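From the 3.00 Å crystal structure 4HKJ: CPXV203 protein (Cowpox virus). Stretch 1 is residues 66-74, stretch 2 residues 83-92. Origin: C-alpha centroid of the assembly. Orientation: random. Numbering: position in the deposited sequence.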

# COMPACT_ATOMS: atom_id res chain seq x y z
N PRO D 66 -20.05 12.62 23.25
CA PRO D 66 -18.58 12.67 23.18
C PRO D 66 -18.07 12.27 21.80
O PRO D 66 -18.40 11.19 21.31
CB PRO D 66 -18.14 11.64 24.23
CG PRO D 66 -19.34 10.78 24.47
CD PRO D 66 -20.51 11.68 24.29
N PHE D 67 -17.27 13.14 21.19
CA PHE D 67 -16.72 12.87 19.86
C PHE D 67 -15.72 11.72 19.93
O PHE D 67 -14.96 11.61 20.89
CB PHE D 67 -16.06 14.13 19.30
CG PHE D 67 -15.85 14.10 17.81
CD1 PHE D 67 -16.92 14.23 16.94
CD2 PHE D 67 -14.58 13.96 17.28
CE1 PHE D 67 -16.73 14.20 15.57
CE2 PHE D 67 -14.38 13.93 15.91
CZ PHE D 67 -15.46 14.05 15.06
N ILE D 68 -15.74 10.86 18.92
CA ILE D 68 -14.94 9.63 18.95
C ILE D 68 -13.44 9.90 18.77
O ILE D 68 -12.62 9.02 19.03
CB ILE D 68 -15.44 8.61 17.90
CG1 ILE D 68 -15.09 7.18 18.33
CG2 ILE D 68 -14.88 8.92 16.53
CD1 ILE D 68 -15.70 6.11 17.45
N ILE D 69 -13.10 11.10 18.32
CA ILE D 69 -11.70 11.48 18.16
C ILE D 69 -11.27 12.44 19.27
O ILE D 69 -11.97 13.40 19.58
CB ILE D 69 -11.45 12.14 16.78
CG1 ILE D 69 -11.83 11.17 15.66
CG2 ILE D 69 -9.99 12.56 16.65
CD1 ILE D 69 -11.60 11.72 14.27
N ALA D 70 -10.11 12.16 19.87
CA ALA D 70 -9.62 12.95 21.00
C ALA D 70 -8.37 13.77 20.67
O ALA D 70 -8.23 14.91 21.12
CB ALA D 70 -9.38 12.06 22.20
N THR D 71 -7.46 13.18 19.91
CA THR D 71 -6.17 13.82 19.63
C THR D 71 -5.91 13.95 18.12
O THR D 71 -6.28 13.08 17.34
CB THR D 71 -5.01 13.06 20.30
OG1 THR D 71 -5.34 12.80 21.67
CG2 THR D 71 -3.72 13.86 20.24
N THR D 72 -5.28 15.05 17.73
CA THR D 72 -4.94 15.29 16.33
C THR D 72 -3.45 15.62 16.18
O THR D 72 -2.91 16.43 16.92
CB THR D 72 -5.77 16.45 15.74
OG1 THR D 72 -7.14 16.30 16.12
CG2 THR D 72 -5.66 16.46 14.22
N LYS D 73 -2.80 14.97 15.21
CA LYS D 73 -1.38 15.21 14.95
C LYS D 73 -1.14 15.38 13.45
O LYS D 73 -1.84 14.80 12.63
CB LYS D 73 -0.53 14.06 15.49
CG LYS D 73 -0.63 13.85 16.99
CD LYS D 73 0.19 12.65 17.44
CE LYS D 73 0.05 12.43 18.93
NZ LYS D 73 0.88 11.29 19.40
N GLN D 74 -0.13 16.18 13.11
CA GLN D 74 0.23 16.40 11.71
C GLN D 74 1.74 16.45 11.51
O GLN D 74 2.49 16.78 12.42
CB GLN D 74 -0.40 17.70 11.19
CG GLN D 74 -1.91 17.66 11.06
CD GLN D 74 -2.47 18.92 10.41
OE1 GLN D 74 -3.66 19.20 10.50
NE2 GLN D 74 -1.60 19.68 9.76
N TYR D 83 0.55 14.64 6.11
CA TYR D 83 -0.07 13.54 6.85
C TYR D 83 -0.79 14.02 8.11
O TYR D 83 -0.30 14.89 8.82
CB TYR D 83 0.98 12.48 7.21
CG TYR D 83 0.46 11.35 8.06
CD1 TYR D 83 -0.29 10.33 7.50
CD2 TYR D 83 0.73 11.30 9.42
CE1 TYR D 83 -0.77 9.29 8.28
CE2 TYR D 83 0.26 10.26 10.20
CZ TYR D 83 -0.49 9.26 9.63
OH TYR D 83 -0.96 8.23 10.40
N ILE D 84 -1.95 13.43 8.38
CA ILE D 84 -2.74 13.77 9.56
C ILE D 84 -3.14 12.51 10.31
O ILE D 84 -3.55 11.52 9.71
CB ILE D 84 -4.02 14.55 9.18
CG1 ILE D 84 -3.68 15.76 8.31
CG2 ILE D 84 -4.78 14.98 10.42
CD1 ILE D 84 -4.88 16.59 7.91
N GLU D 85 -3.02 12.54 11.64
CA GLU D 85 -3.35 11.38 12.46
C GLU D 85 -4.36 11.71 13.56
O GLU D 85 -4.05 12.44 14.50
CB GLU D 85 -2.09 10.78 13.09
CG GLU D 85 -2.35 9.53 13.91
CD GLU D 85 -1.11 9.06 14.65
OE1 GLU D 85 -0.61 9.82 15.51
OE2 GLU D 85 -0.63 7.94 14.37
N PHE D 86 -5.57 11.17 13.43
CA PHE D 86 -6.59 11.33 14.45
C PHE D 86 -6.52 10.16 15.43
O PHE D 86 -6.52 9.00 15.01
CB PHE D 86 -7.98 11.42 13.81
CG PHE D 86 -8.12 12.55 12.84
CD1 PHE D 86 -8.46 13.82 13.28
CD2 PHE D 86 -7.93 12.35 11.48
CE1 PHE D 86 -8.59 14.87 12.38
CE2 PHE D 86 -8.07 13.39 10.58
CZ PHE D 86 -8.40 14.65 11.03
N SER D 87 -6.46 10.46 16.72
CA SER D 87 -6.22 9.43 17.72
C SER D 87 -7.21 9.45 18.89
O SER D 87 -7.89 10.45 19.13
CB SER D 87 -4.79 9.53 18.25
OG SER D 87 -3.86 9.60 17.19
N ASN D 88 -7.27 8.34 19.61
CA ASN D 88 -8.03 8.23 20.85
C ASN D 88 -7.53 7.04 21.66
O ASN D 88 -7.77 5.89 21.29
CB ASN D 88 -9.53 8.11 20.58
CG ASN D 88 -10.37 8.34 21.83
OD1 ASN D 88 -9.97 8.00 22.94
ND2 ASN D 88 -11.55 8.93 21.64
N SER D 89 -6.83 7.32 22.75
CA SER D 89 -6.19 6.28 23.55
C SER D 89 -7.18 5.34 24.24
O SER D 89 -6.85 4.20 24.55
CB SER D 89 -5.23 6.89 24.57
OG SER D 89 -5.92 7.76 25.46
N ASN D 90 -8.39 5.83 24.48
CA ASN D 90 -9.43 5.00 25.09
C ASN D 90 -10.85 5.40 24.68
O ASN D 90 -11.48 6.24 25.32
CB ASN D 90 -9.29 4.97 26.61
CG ASN D 90 -10.37 4.13 27.27
OD1 ASN D 90 -10.29 2.91 27.30
ND2 ASN D 90 -11.38 4.80 27.82
N THR D 91 -11.33 4.78 23.61
CA THR D 91 -12.69 5.02 23.13
C THR D 91 -13.69 4.21 23.96
O THR D 91 -14.87 4.56 24.04
CB THR D 91 -12.85 4.60 21.66
OG1 THR D 91 -12.54 3.21 21.51
CG2 THR D 91 -11.93 5.42 20.76
N GLY D 92 -13.21 3.13 24.56
CA GLY D 92 -14.08 2.17 25.21
C GLY D 92 -14.61 1.20 24.17
O GLY D 92 -14.41 1.41 22.98

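Where the antiparallel ladder ends, a single carbonyl and a single side-chain amide carry the pairing onward: Ser 87 O accepts two backbone hydrogen bonds, from Ala 70 N and from Thr 71 N, each at 2.9 Å, and the next residue, Asn 88, reaches across with its side chain to bond the loop. Asn 88 ND2 donates to Ile 68 O at 2.8 Å with an N-H...O angle of 158°, so an amide group takes the place of a further strand-to-strand rung. The other end of the same amide serves its own stretch, Asn 88 OD1 accepting a hydrogen bond from Asn 90 N at 3.1 Å as the chain turns out of the strand.

Beyond this junction, in the strands themselves, strand 71-74 runs antiparallel to strand 83-88, with an angle of 164° between their directions. Two hydrogen-bonded pairs hold them. In the first, Ser 87 N donates to Thr 71 O at 2.7 Å, while Thr 71 N returns a bond to Ser 87 O; in the second, Glu 85 N meets Lys 73 O at 2.7 Å and Lys 73 N meets Glu 85 O at 2.9 Å. Between and beyond them lie the non-hydrogen-bonded pairs Thr 72 with Phe 86 and Gln 74 with Ile 84, whose CA atoms are 4.7 and 4.5 Å apart. Here alpha hydrogens point at carbonyls already close by: Phe 86 CA lies 3.4 Å from Thr 71 O, and Gln 74 CA lies 3.3 Å from Tyr 83 O.

Side chains alternate between the sheet's two faces. Thr 72, Gln 74, Ile 84 and Phe 86 share one, all buried. There Thr 72 CG2 packs 3.8 Å from Phe 86 CE1, and the aliphatic part of Gln 74 lies along its partner, with Gln 74 CG 3.8 Å from Ile 84 CG1; Gln 74 OE1 is hydrogen-bonded elsewhere in the structure. Ile 69, from the loop before the strand, extends this apolar patch by placing its CG2 3.7 Å from Phe 86 CB, and its CD1 approaches the aromatic ring obliquely.

The opposite face carries Thr 71, Lys 73, Glu 85 and Ser 87. The extended Lys 73 side chain passes Glu 85, bringing Lys 73 CD within 3.5 Å of Glu 85 OE1, but Lys 73 NZ stays 4.4 Å from that oxygen: the charges attract without forming a salt bridge. Near the loop end, the CA-to-CB bond of Thr 91 points toward the other stretch, and Thr 91 CG2 lies 4.4 Å from Ile 68 CG1, a loose apolar contact.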